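Local coordinates for protein flagellin B1 (Methanocaldococcus jannaschii DSM 2661, PDB 5YA6) that probably assembles with other flagellin copies into the archaellum, the filament of archaeal motility, and carries a calcium-binding site in its beta-rich domain, at residues A10-M14 and N39-I45; I34-P38 and I112-I117; W87-S92 and L121-V127; I132-V138 and F154-Y160. All blocks are in the same frame, centred on the assembly; numbering follows the deposited sequence. Where two conformers were deposited one is given.

Contact 1. Residues A10-M14 and N39-I45; sequences ASGLM and NAGSAPI
This is a contact of two loop segments at one end of the main beta structure, where the lead-in to strand 13-23 passes the loop that leaves the neighbouring strand 28-38. Ser11 is in register with Ser42 (CA-CA 4.1 Å) and Leu13 with Asn39 (CA-CA 5.2 Å). The loop starts with a type II beta turn, Asn39 to Ser42, closed by Ser42 N to Asn39 O at 3.0 Å; Gly41, at phi/psi 83/2, occupies its third position. Three hydrogen bonds fix the segments: Asn39 N to Gly12 O (2.8 Å, 169°), Gly12 N to Ser42 OG (3.0 Å) and Ala43 N to Ser11 OG (2.8 Å), both serines having chi1 m. Gly12 is almost fully extended (176/-179), and a CB there would lie 2.7 Å from Asn39 ND2, a clash. Water 1 accepts from Asn39 ND2 (2.7 Å) and sits 2.8 Å from Leu13 O. Beside these polar bonds, Leu13 CD2 (mt rotamer) meets Ile45 CD1 (also mt) at 3.6 Å, near Pro144 and Ile112. Ser11 and Leu13 keep backbone hydrogen bonds to Ala148, but between these two segments serine hydroxyls do most of the joining, accepting two of the three direct bonds from main-chain amides.

Contact 2. Residues I34-P38 and I112-I117; sequences IYITP and INKGDI. With CA (calcium ion), chain D.
A single four-residue turn supplies calcium ligands from both its ends: Asn113 OD1 lies 2.4 Å from CA, and Asp116 OD1 and OD2 each lie 2.4 Å from CA, a bidentate grip. Water 2 binds CA at 2.5 Å, and Asp102, Asp104 and Ser106 complete the site. The turn is type II, closed by Asp116 N to Asn113 O (3.0 Å), with Gly115 at phi/psi 88/-13, where a CB would jam against the preceding carbonyl. Asn113 N also donates to Asp116 OD2 (2.9 Å, 176°), holding the carboxylate in place. This loop leads into strand 117-123, the antiparallel neighbour of strand 28-38, and packs against the C-terminal end of strand 28-38 with Thr37 opposite Ile117 (CA-CA 4.8 Å). Thr37 (chi1 t) donates OG1 to Asp116 O at 2.6 Å, while Ile117 CA makes a CA-H...O contact with Ile36 O at 3.4 Å. Ile112 (tt rotamer) lays its CD1 against the strand end, 3.8 Å from Pro38 CD and 4.2 Å from Ile36 CG2. Ile117 CG2 meets the edge of the Tyr35 ring, 4.4 Å from CD2.

Contact 3. Residues W87-S92 and L121-V127; sequences WSLADS and LVNANAV
Apolar packing centres on Trp87, within a 3-10 turn that runs on to Leu89: Leu121 CB sits over its six-membered ring, 3.9 Å from the centroid and 20° off the normal, a CH-pi contact. Close backbone packing adds carbonyl contacts. Val122 O approaches the ring edge, 3.6 Å from Trp87 CZ3; Ala90 O lies 3.3 Å from Asn123 CB; and, where Ser92 is level with Val127 (CA-CA 4.0 Å), Asp91 O is 3.5 Å from Val127 CG2. No direct hydrogen bond joins the segments; two waters do so instead. Water 3 donates to Trp87 O (2.8 Å) and accepts from Asn123 ND2 (3.0 Å); water 4 donates to Asp91 O (2.8 Å) and accepts from Asn123 N (2.8 Å). Asn123 (chi1 t) is also the N-cap of helix 124-128, its OD1 accepting from Ala126 N at 2.8 Å. The connection between strands 59-69 and 94-99 thus crosses the strand-to-helix junction: Leu121 and Val122 form backbone hydrogen bonds to Val96 of strand 94-99 and Leu32 of strand 28-38; Trp87 NE1 is hydrogen-bonded to Ile78 O, and the indole makes a cation-pi contact with Lys31.

Contact 4. Residues I132-V138 and F154-Y160; sequences IPTRSEV and FTTPAAY
Phe154 opens the second segment in a regular antiparallel hairpin, strands 137-143 and 150-155, as the hydrogen-bonded partner of Val138 (CA-CA 5.5 Å): Val138 N donates to Phe154 O at 2.9 Å, and Phe154 N to Val138 O at 3.0 Å. Chi1 p places the Phe154 ring with its face against Val138 CB, which stands 3.7 Å from the centroid in a CH-pi contact. Thr155 forms the non-hydrogen-bonded pair with Glu137 (CA-CA 4.4 Å); on the face opposite Val138 and Phe154, Thr155 OG1 donates to Glu137 OE1 at 2.6 Å, and Glu137 O accepts from Gln141 NE2 of the second subunit. Thr156 N donates to Ser136 O (2.8 Å), while its OG1 (chi1 p) donates to Pro133 O (2.8 Å) and accepts from Ser136 N (3.0 Å). Pro157 O accepts from Arg135 N (3.1 Å), Arg135 having left-handed angles of 65/35 that bend its segment. Ala158 lies level with Thr134 (CA-CA 4.8 Å), its CB 3.6 Å from Arg135 CG. After Ala159, the chain returns with Tyr160, whose ring takes Thr134 CG2 over its face (3.9 Å from the centroid); Tyr160 OH lies 2.8 Å from both Ile132 O and Pro133 O. Beyond the two bridges, then, pairing continues as a mix of main-chain and hydroxyl bonds, with Thr156 OG1 serving as both donor and acceptor.

Overall arrangement
From the N terminus, contact 1 closes first, around the hairpin of strands 13-23 and 28-38. Contact 2 crosses it, since 34-38 precedes 39-45 but finds its partner only at 112-117; the two touch through Met14 N and Thr37 O (2.9 Å) and through Ile45 O and Ile112 N (2.9 Å). Contact 3 in turn crosses contact 2, opening at 87-92 inside the long loop and closing at 121-127, with centres about 21 Å apart. Contact 4 follows in series as the base of a short hairpin, meeting contact 3 where Ala124 CB packs on Ile132 CD1 (3.9 Å). All four reach one mixed sheet, contacts 1 and 2 lying across the chain's centre from contact 3.

Contact 1. Residues A10-M14 and N39-I45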
loop_
_atom_site.group_PDB
_atom_site.type_symbol
_atom_site.label_atom_id
_atom_site.label_comp_id
_atom_site.label_asym_id
_atom_site.label_seq_id
_atom_site.Cartn_x
_atom_site.Cartn_y
_atom_site.Cartn_z
ATOM N N ALA B 10 1.386 5.668 22.410
ATOM C CA ALA B 10 1.402 5.376 20.941
ATOM C C ALA B 10 1.545 3.847 20.723
ATOM O O ALA B 10 2.647 3.295 20.628
ATOM C CB ALA B 10 2.507 6.151 20.221
ATOM N N SER B 11 0.391 3.183 20.701
ATOM C CA SER B 11 0.317 1.768 20.441
ATOM C C SER B 11 0.155 1.526 18.958
ATOM O O SER B 11 -0.351 2.364 18.227
ATOM C CB SER B 11 -0.855 1.210 21.201
ATOM O OG SER B 11 -0.529 1.342 22.572
ATOM N N GLY B 12 0.591 0.366 18.522
ATOM C CA GLY B 12 0.393 0.003 17.120
ATOM C C GLY B 12 1.045 -1.322 16.776
ATOM O O GLY B 12 1.598 -1.997 17.643
ATOM N N LEU B 13 0.914 -1.702 15.523
ATOM C CA LEU B 13 1.381 -2.998 14.986
ATOM C C LEU B 13 2.394 -2.851 13.894
ATOM O O LEU B 13 2.419 -1.862 13.193
ATOM C CB LEU B 13 0.242 -3.759 14.384
ATOM C CG LEU B 13 -0.947 -4.037 15.304
ATOM C CD1 LEU B 13 -1.974 -4.816 14.476
ATOM C CD2 LEU B 13 -0.550 -4.842 16.499
ATOM N N MET B 14 3.314 -3.798 13.857
ATOM C CA MET B 14 4.383 -3.867 12.887
ATOM C C MET B 14 4.277 -5.172 12.124
ATOM O O MET B 14 4.194 -6.256 12.718
ATOM C CB MET B 14 5.750 -3.815 13.575
ATOM C CG MET B 14 6.943 -3.820 12.622
ATOM S SD MET B 14 8.456 -3.666 13.611
ATOM C CE MET B 14 8.308 -4.877 14.915
ATOM N N ASN B 39 4.164 -2.937 18.137
ATOM C CA ASN B 39 5.286 -1.997 18.313
ATOM C C ASN B 39 5.844 -2.146 19.748
ATOM O O ASN B 39 5.104 -2.299 20.676
ATOM C CB ASN B 39 4.837 -0.563 18.002
ATOM C CG ASN B 39 4.427 -0.357 16.536
ATOM O OD1 ASN B 39 4.860 -1.105 15.655
ATOM N ND2 ASN B 39 3.586 0.639 16.278
ATOM N N ALA B 40 7.163 -2.106 19.904
ATOM C CA ALA B 40 7.756 -2.077 21.289
ATOM C C ALA B 40 7.090 -1.032 22.143
ATOM O O ALA B 40 6.904 0.093 21.690
ATOM C CB ALA B 40 9.257 -1.804 21.205
ATOM N N GLY B 41 6.663 -1.420 23.325
ATOM C CA GLY B 41 5.985 -0.525 24.252
ATOM C C GLY B 41 4.512 -0.274 24.093
ATOM O O GLY B 41 3.922 0.488 24.835
ATOM N N SER B 42 3.886 -0.935 23.113
ATOM C CA SER B 42 2.443 -0.793 22.906
ATOM C C SER B 42 1.619 -1.344 24.031
ATOM O O SER B 42 1.949 -2.386 24.613
ATOM C CB SER B 42 1.980 -1.497 21.605
ATOM O OG SER B 42 2.555 -0.883 20.479
ATOM N N ALA B 43 0.495 -0.687 24.283
ATOM C CA ALA B 43 -0.556 -1.233 25.077
ATOM C C ALA B 43 -1.207 -2.419 24.300
ATOM O O ALA B 43 -0.935 -2.614 23.112
ATOM C CB ALA B 43 -1.574 -0.187 25.374
ATOM N N PRO B 44 -2.004 -3.240 24.978
ATOM C CA PRO B 44 -2.712 -4.302 24.260
ATOM C C PRO B 44 -3.632 -3.745 23.194
ATOM O O PRO B 44 -4.259 -2.689 23.362
ATOM C CB PRO B 44 -3.483 -5.015 25.360
ATOM C CG PRO B 44 -2.589 -4.819 26.578
ATOM C CD PRO B 44 -2.084 -3.432 26.434
ATOM N N ILE B 45 -3.773 -4.505 22.110
ATOM C CA ILE B 45 -4.597 -4.123 20.979
ATOM C C ILE B 45 -5.601 -5.229 20.629
ATOM O O ILE B 45 -5.234 -6.384 20.406
ATOM C CB ILE B 45 -3.706 -3.850 19.777
ATOM C CG1 ILE B 45 -2.803 -2.633 20.076
ATOM C CG2 ILE B 45 -4.531 -3.527 18.501
ATOM C CD1 ILE B 45 -1.631 -2.594 19.145
HETATM O O HOH W 1 2.461 0.912 13.807
#

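Contact 2. Residues I34-P38 and I112-I117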
loop_
_atom_site.group_PDB
_atom_site.type_symbol
_atom_site.label_atom_id
_atom_site.label_comp_id
_atom_site.label_asym_id
_atom_site.label_seq_id
_atom_site.Cartn_x
_atom_site.Cartn_y
_atom_site.Cartn_z
ATOM N N ILE B 34 0.818 -13.119 6.676
ATOM C CA ILE B 34 1.356 -11.804 7.052
ATOM C C ILE B 34 1.634 -11.801 8.530
ATOM O O ILE B 34 0.695 -11.914 9.366
ATOM C CB ILE B 34 0.363 -10.678 6.681
ATOM C CG1 ILE B 34 0.065 -10.752 5.183
ATOM C CG2 ILE B 34 0.844 -9.336 7.176
ATOM C CD1 ILE B 34 -1.194 -9.971 4.789
ATOM N N TYR B 35 2.898 -11.709 8.892
ATOM C CA TYR B 35 3.295 -11.808 10.309
ATOM C C TYR B 35 3.351 -10.436 10.954
ATOM O O TYR B 35 3.849 -9.481 10.376
ATOM C CB TYR B 35 4.627 -12.491 10.497
ATOM C CG TYR B 35 4.600 -13.953 10.018
ATOM C CD1 TYR B 35 4.710 -14.304 8.691
ATOM C CD2 TYR B 35 4.526 -14.991 10.937
ATOM C CE1 TYR B 35 4.673 -15.623 8.266
ATOM C CE2 TYR B 35 4.487 -16.323 10.523
ATOM C CZ TYR B 35 4.593 -16.640 9.197
ATOM O OH TYR B 35 4.523 -17.981 8.813
ATOM N N ILE B 36 2.701 -10.380 12.118
ATOM C CA ILE B 36 2.393 -9.155 12.876
ATOM C C ILE B 36 2.857 -9.273 14.350
ATOM O O ILE B 36 2.692 -10.319 14.956
ATOM C CB ILE B 36 0.874 -8.929 12.877
ATOM C CG1 ILE B 36 0.356 -8.742 11.426
ATOM C CG2 ILE B 36 0.498 -7.806 13.815
ATOM C CD1 ILE B 36 0.843 -7.458 10.764
ATOM N N THR B 37 3.410 -8.207 14.907
ATOM C CA THR B 37 3.747 -8.114 16.315
ATOM C C THR B 37 3.482 -6.673 16.760
ATOM O O THR B 37 3.564 -5.756 15.948
ATOM C CB THR B 37 5.210 -8.536 16.612
ATOM O OG1 THR B 37 5.409 -8.789 18.023
ATOM C CG2 THR B 37 6.179 -7.479 16.181
ATOM N N PRO B 38 3.177 -6.455 18.026
ATOM C CA PRO B 38 3.012 -5.046 18.465
ATOM C C PRO B 38 4.315 -4.233 18.366
ATOM O O PRO B 38 5.397 -4.771 18.557
ATOM C CB PRO B 38 2.544 -5.158 19.909
ATOM C CG PRO B 38 1.924 -6.543 20.004
ATOM C CD PRO B 38 2.797 -7.383 19.083
ATOM N N ILE B 112 -3.878 -8.901 21.060
ATOM C CA ILE B 112 -2.416 -9.046 20.850
ATOM C C ILE B 112 -1.688 -8.126 21.837
ATOM O O ILE B 112 -2.056 -6.967 21.946
ATOM C CB ILE B 112 -1.968 -8.785 19.368
ATOM C CG1 ILE B 112 -0.596 -9.376 19.062
ATOM C CG2 ILE B 112 -2.141 -7.327 18.936
ATOM C CD1 ILE B 112 -0.185 -9.305 17.633
ATOM N N ASN B 113 -0.762 -8.692 22.603
ATOM C CA ASN B 113 -0.032 -7.903 23.588
ATOM C C ASN B 113 1.425 -8.193 23.577
ATOM O O ASN B 113 1.918 -8.878 22.746
ATOM C CB ASN B 113 -0.727 -7.955 24.944
ATOM C CG ASN B 113 -0.736 -9.311 25.577
ATOM O OD1 ASN B 113 -0.014 -10.179 25.192
ATOM N ND2 ASN B 113 -1.602 -9.498 26.562
ATOM N N LYS B 114 2.142 -7.511 24.449
ATOM C CA LYS B 114 3.583 -7.524 24.389
ATOM C C LYS B 114 4.187 -8.917 24.154
ATOM O O LYS B 114 3.894 -9.877 24.907
ATOM C CB LYS B 114 4.125 -6.929 25.717
ATOM C CG LYS B 114 5.645 -6.987 25.789
ATOM C CD LYS B 114 6.162 -6.332 27.062
ATOM C CE LYS B 114 7.676 -6.545 27.171
ATOM N NZ LYS B 114 8.249 -5.864 28.359
ATOM N N GLY B 115 5.069 -8.977 23.177
ATOM C CA GLY B 115 5.796 -10.166 22.814
ATOM C C GLY B 115 5.086 -11.077 21.803
ATOM O O GLY B 115 5.710 -12.008 21.262
ATOM N N ASP B 116 3.807 -10.855 21.564
ATOM C CA ASP B 116 3.011 -11.786 20.765
ATOM C C ASP B 116 3.393 -11.722 19.316
ATOM O O ASP B 116 3.761 -10.648 18.839
ATOM C CB ASP B 116 1.509 -11.509 20.850
ATOM C CG ASP B 116 0.874 -11.874 22.192
ATOM O OD1 ASP B 116 1.533 -12.469 23.103
ATOM O OD2 ASP B 116 -0.321 -11.570 22.297
ATOM N N ILE B 117 3.239 -12.845 18.619
ATOM C CA ILE B 117 3.333 -12.866 17.166
ATOM C C ILE B 117 2.069 -13.550 16.664
ATOM O O ILE B 117 1.725 -14.655 17.097
ATOM C CB ILE B 117 4.597 -13.570 16.596
ATOM C CG1 ILE B 117 5.849 -12.934 17.179
ATOM C CG2 ILE B 117 4.616 -13.521 15.058
ATOM C CD1 ILE B 117 7.109 -13.751 16.836
HETATM CA CA CA D . -0.352 -12.423 24.553
HETATM O O HOH W 2 1.551 -12.794 26.048
#

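Contact 3. Residues W87-S92 and L121-V127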
loop_
_atom_site.group_PDB
_atom_site.type_symbol
_atom_site.label_atom_id
_atom_site.label_comp_id
_atom_site.label_asym_id
_atom_site.label_seq_id
_atom_site.Cartn_x
_atom_site.Cartn_y
_atom_site.Cartn_z
ATOM N N TRP B 87 -8.050 -22.707 7.466
ATOM C CA TRP B 87 -7.911 -22.157 6.089
ATOM C C TRP B 87 -9.199 -22.128 5.290
ATOM O O TRP B 87 -9.344 -21.336 4.374
ATOM C CB TRP B 87 -6.864 -22.930 5.256
ATOM C CG TRP B 87 -5.466 -22.396 5.403
ATOM C CD1 TRP B 87 -4.458 -22.944 6.059
ATOM C CD2 TRP B 87 -4.977 -21.161 4.865
ATOM N NE1 TRP B 87 -3.349 -22.108 6.034
ATOM C CE2 TRP B 87 -3.647 -21.024 5.267
ATOM C CE3 TRP B 87 -5.561 -20.155 4.089
ATOM C CZ2 TRP B 87 -2.841 -19.933 4.854
ATOM C CZ3 TRP B 87 -4.782 -19.082 3.710
ATOM C CH2 TRP B 87 -3.473 -18.967 4.116
ATOM N N SER B 88 -10.116 -23.050 5.590
ATOM C CA SER B 88 -11.401 -23.050 4.925
ATOM C C SER B 88 -12.199 -21.737 5.067
ATOM O O SER B 88 -12.996 -21.410 4.177
ATOM C CB SER B 88 -12.279 -24.204 5.395
ATOM O OG SER B 88 -12.910 -23.949 6.642
ATOM N N LEU B 89 -11.947 -21.013 6.148
ATOM C CA LEU B 89 -12.598 -19.724 6.432
ATOM C C LEU B 89 -11.874 -18.497 5.834
ATOM O O LEU B 89 -12.399 -17.368 5.892
ATOM C CB LEU B 89 -12.780 -19.542 7.925
ATOM C CG LEU B 89 -13.512 -20.638 8.708
ATOM C CD1 LEU B 89 -13.345 -20.519 10.201
ATOM C CD2 LEU B 89 -14.944 -20.753 8.285
ATOM N N ALA B 90 -10.723 -18.695 5.223
ATOM C CA ALA B 90 -10.057 -17.575 4.526
ATOM C C ALA B 90 -10.645 -17.498 3.153
ATOM O O ALA B 90 -10.261 -18.214 2.236
ATOM C CB ALA B 90 -8.559 -17.817 4.493
ATOM N N ASP B 91 -11.579 -16.572 2.983
ATOM C CA ASP B 91 -12.326 -16.476 1.752
ATOM C C ASP B 91 -12.066 -15.122 1.051
ATOM O O ASP B 91 -11.060 -14.446 1.304
ATOM C CB ASP B 91 -13.802 -16.744 2.020
ATOM C CG ASP B 91 -14.441 -15.716 2.893
ATOM O OD1 ASP B 91 -13.844 -14.664 3.201
ATOM O OD2 ASP B 91 -15.607 -15.928 3.303
ATOM N N SER B 92 -12.936 -14.729 0.136
ATOM C CA SER B 92 -12.683 -13.514 -0.626
ATOM C C SER B 92 -12.699 -12.228 0.215
ATOM O O SER B 92 -12.172 -11.210 -0.218
ATOM C CB SER B 92 -13.700 -13.398 -1.753
ATOM O OG SER B 92 -15.009 -13.214 -1.247
ATOM N N LEU B 121 -3.672 -15.168 7.864
ATOM C CA LEU B 121 -3.784 -16.116 6.784
ATOM C C LEU B 121 -4.808 -15.571 5.758
ATOM O O LEU B 121 -5.993 -15.378 6.041
ATOM C CB LEU B 121 -4.213 -17.495 7.380
ATOM C CG LEU B 121 -3.344 -18.048 8.521
ATOM C CD1 LEU B 121 -4.022 -19.317 9.063
ATOM C CD2 LEU B 121 -1.903 -18.270 8.085
ATOM N N VAL B 122 -4.336 -15.386 4.525
ATOM C CA VAL B 122 -5.120 -14.825 3.419
ATOM C C VAL B 122 -5.114 -15.747 2.200
ATOM O O VAL B 122 -4.038 -16.188 1.784
ATOM C CB VAL B 122 -4.568 -13.420 3.007
ATOM C CG1 VAL B 122 -5.370 -12.821 1.845
ATOM C CG2 VAL B 122 -4.614 -12.490 4.206
ATOM N N ASN B 123 -6.302 -16.114 1.684
ATOM C CA ASN B 123 -6.367 -16.867 0.469
ATOM C C ASN B 123 -6.403 -15.909 -0.652
ATOM O O ASN B 123 -7.455 -15.321 -0.989
ATOM C CB ASN B 123 -7.574 -17.811 0.347
ATOM C CG ASN B 123 -7.385 -18.762 -0.836
ATOM O OD1 ASN B 123 -7.285 -18.333 -1.955
ATOM N ND2 ASN B 123 -7.215 -20.056 -0.561
ATOM N N ALA B 124 -5.225 -15.636 -1.204
ATOM C CA ALA B 124 -5.133 -14.660 -2.308
ATOM C C ALA B 124 -5.896 -15.073 -3.545
ATOM O O ALA B 124 -6.432 -14.217 -4.236
ATOM C CB ALA B 124 -3.669 -14.447 -2.676
ATOM N N ASN B 125 -5.934 -16.383 -3.849
ATOM C CA ASN B 125 -6.699 -16.903 -4.955
ATOM C C ASN B 125 -8.180 -16.506 -4.815
ATOM O O ASN B 125 -8.814 -16.090 -5.787
ATOM C CB ASN B 125 -6.487 -18.430 -5.013
ATOM C CG ASN B 125 -7.058 -19.077 -6.212
ATOM O OD1 ASN B 125 -6.784 -18.710 -7.352
ATOM N ND2 ASN B 125 -7.870 -20.111 -5.975
ATOM N N ALA B 126 -8.692 -16.546 -3.600
ATOM C CA ALA B 126 -10.062 -16.206 -3.351
ATOM C C ALA B 126 -10.286 -14.685 -3.320
ATOM O O ALA B 126 -11.261 -14.150 -3.891
ATOM C CB ALA B 126 -10.555 -16.898 -2.098
ATOM N N VAL B 127 -9.347 -13.930 -2.757
ATOM C CA VAL B 127 -9.492 -12.456 -2.709
ATOM C C VAL B 127 -9.352 -11.789 -4.087
ATOM O O VAL B 127 -10.141 -10.921 -4.456
ATOM C CB VAL B 127 -8.471 -11.842 -1.696
ATOM C CG1 VAL B 127 -8.566 -10.331 -1.652
ATOM C CG2 VAL B 127 -8.727 -12.382 -0.281
HETATM O O HOH W 3 -8.363 -21.475 1.808
HETATM O O HOH W 4 -8.630 -14.789 2.575
#

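Contact 4. Residues I132-V138 and F154-Y160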
loop_
_atom_site.group_PDB
_atom_site.type_symbol
_atom_site.label_atom_id
_atom_site.label_comp_id
_atom_site.label_asym_id
_atom_site.label_seq_id
_atom_site.Cartn_x
_atom_site.Cartn_y
_atom_site.Cartn_z
ATOM N N ILE B 132 -1.380 -14.907 -7.613
ATOM C CA ILE B 132 -0.586 -13.720 -7.933
ATOM C C ILE B 132 0.613 -14.101 -8.799
ATOM O O ILE B 132 1.456 -14.922 -8.382
ATOM C CB ILE B 132 -0.099 -13.039 -6.658
ATOM C CG1 ILE B 132 -1.278 -12.730 -5.689
ATOM C CG2 ILE B 132 0.677 -11.806 -7.019
ATOM C CD1 ILE B 132 -0.780 -12.447 -4.306
ATOM N N PRO B 133 0.683 -13.548 -10.019
ATOM C CA PRO B 133 1.802 -13.937 -10.880
ATOM C C PRO B 133 3.090 -13.240 -10.517
ATOM O O PRO B 133 3.144 -12.377 -9.619
ATOM C CB PRO B 133 1.333 -13.506 -12.267
ATOM C CG PRO B 133 0.351 -12.460 -12.043
ATOM C CD PRO B 133 -0.262 -12.641 -10.695
ATOM N N THR B 134 4.153 -13.635 -11.178
ATOM C CA THR B 134 5.460 -13.072 -10.923
ATOM C C THR B 134 5.466 -11.543 -11.209
ATOM O O THR B 134 4.673 -11.037 -12.016
ATOM C CB THR B 134 6.495 -13.760 -11.848
ATOM O OG1 THR B 134 6.088 -13.643 -13.205
ATOM C CG2 THR B 134 6.685 -15.185 -11.483
ATOM N N ARG B 135 6.334 -10.838 -10.473
ATOM C CA ARG B 135 6.609 -9.391 -10.667
ATOM C C ARG B 135 5.394 -8.540 -10.371
ATOM O O ARG B 135 5.192 -7.517 -11.021
ATOM C CB ARG B 135 7.141 -9.113 -12.060
ATOM C CG ARG B 135 8.392 -9.918 -12.368
ATOM C CD ARG B 135 9.197 -9.208 -13.434
ATOM N NE ARG B 135 8.519 -9.217 -14.714
ATOM C CZ ARG B 135 8.784 -8.405 -15.732
ATOM N NH1 ARG B 135 8.083 -8.542 -16.903
ATOM N NH2 ARG B 135 9.742 -7.463 -15.599
ATOM N N SER B 136 4.579 -8.948 -9.389
ATOM C CA SER B 136 3.354 -8.288 -9.071
ATOM C C SER B 136 3.551 -7.391 -7.806
ATOM O O SER B 136 4.038 -7.819 -6.744
ATOM C CB SER B 136 2.270 -9.267 -8.740
ATOM O OG SER B 136 1.746 -9.906 -9.898
ATOM N N GLU B 137 3.016 -6.174 -7.882
ATOM C CA GLU B 137 3.072 -5.238 -6.742
ATOM C C GLU B 137 1.858 -5.438 -5.843
ATOM O O GLU B 137 0.703 -5.373 -6.282
ATOM C CB GLU B 137 3.010 -3.785 -7.212
ATOM C CG GLU B 137 4.119 -3.396 -8.128
ATOM C CD GLU B 137 5.438 -3.246 -7.461
ATOM O OE1 GLU B 137 5.623 -3.625 -6.275
ATOM O OE2 GLU B 137 6.362 -2.758 -8.163
ATOM N N VAL B 138 2.119 -5.623 -4.550
ATOM C CA VAL B 138 1.089 -5.695 -3.534
ATOM C C VAL B 138 1.348 -4.702 -2.422
ATOM O O VAL B 138 2.469 -4.649 -1.918
ATOM C CB VAL B 138 1.010 -7.138 -2.892
ATOM C CG1 VAL B 138 -0.176 -7.186 -1.931
ATOM C CG2 VAL B 138 0.726 -8.151 -4.005
ATOM N N PHE B 154 5.265 -5.355 -1.011
ATOM C CA PHE B 154 6.185 -6.278 -1.657
ATOM C C PHE B 154 5.922 -6.365 -3.120
ATOM O O PHE B 154 4.824 -6.041 -3.585
ATOM C CB PHE B 154 6.150 -7.661 -1.011
ATOM C CG PHE B 154 4.840 -8.344 -1.069
ATOM C CD1 PHE B 154 4.490 -9.141 -2.169
ATOM C CD2 PHE B 154 3.982 -8.344 0.046
ATOM C CE1 PHE B 154 3.281 -9.827 -2.191
ATOM C CE2 PHE B 154 2.788 -9.003 0.030
ATOM C CZ PHE B 154 2.392 -9.732 -1.082
ATOM N N THR B 155 6.941 -6.768 -3.847
ATOM C CA THR B 155 6.816 -7.106 -5.243
ATOM C C THR B 155 7.139 -8.577 -5.306
ATOM O O THR B 155 8.212 -8.973 -4.867
ATOM C CB THR B 155 7.858 -6.341 -6.100
ATOM O OG1 THR B 155 7.843 -4.965 -5.748
ATOM C CG2 THR B 155 7.577 -6.552 -7.591
ATOM N N THR B 156 6.228 -9.403 -5.867
ATOM C CA THR B 156 6.538 -10.830 -5.924
ATOM C C THR B 156 7.757 -11.021 -6.873
ATOM O O THR B 156 7.941 -10.258 -7.796
ATOM C CB THR B 156 5.384 -11.696 -6.414
ATOM O OG1 THR B 156 4.985 -11.351 -7.722
ATOM C CG2 THR B 156 4.229 -11.537 -5.435
ATOM N N PRO B 157 8.536 -12.058 -6.617
ATOM C CA PRO B 157 9.754 -12.236 -7.434
ATOM C C PRO B 157 9.403 -12.573 -8.875
ATOM O O PRO B 157 8.264 -12.961 -9.173
ATOM C CB PRO B 157 10.448 -13.394 -6.761
ATOM C CG PRO B 157 9.431 -14.110 -5.975
ATOM C CD PRO B 157 8.506 -13.013 -5.502
ATOM N N ALA B 158 10.387 -12.433 -9.778
ATOM C CA ALA B 158 10.196 -12.705 -11.178
ATOM C C ALA B 158 10.190 -14.220 -11.523
ATOM O O ALA B 158 9.850 -14.591 -12.629
ATOM C CB ALA B 158 11.303 -11.975 -11.962
ATOM N N ALA B 159 10.575 -15.042 -10.560
ATOM C CA ALA B 159 10.471 -16.518 -10.686
ATOM C C ALA B 159 10.099 -17.107 -9.353
ATOM O O ALA B 159 10.629 -16.710 -8.259
ATOM C CB ALA B 159 11.776 -17.101 -11.181
ATOM N N TYR B 160 9.147 -18.056 -9.419
ATOM C CA TYR B 160 8.797 -18.810 -8.251
ATOM C C TYR B 160 9.519 -20.163 -8.304
ATOM O O TYR B 160 9.201 -20.968 -9.212
ATOM C CB TYR B 160 7.293 -19.033 -8.178
ATOM C CG TYR B 160 6.435 -17.741 -8.090
ATOM C CD1 TYR B 160 6.796 -16.703 -7.257
ATOM C CD2 TYR B 160 5.324 -17.586 -8.842
ATOM C CE1 TYR B 160 6.013 -15.561 -7.152
ATOM C CE2 TYR B 160 4.532 -16.433 -8.773
ATOM C CZ TYR B 160 4.891 -15.423 -7.935
ATOM O OH TYR B 160 4.137 -14.293 -7.767
#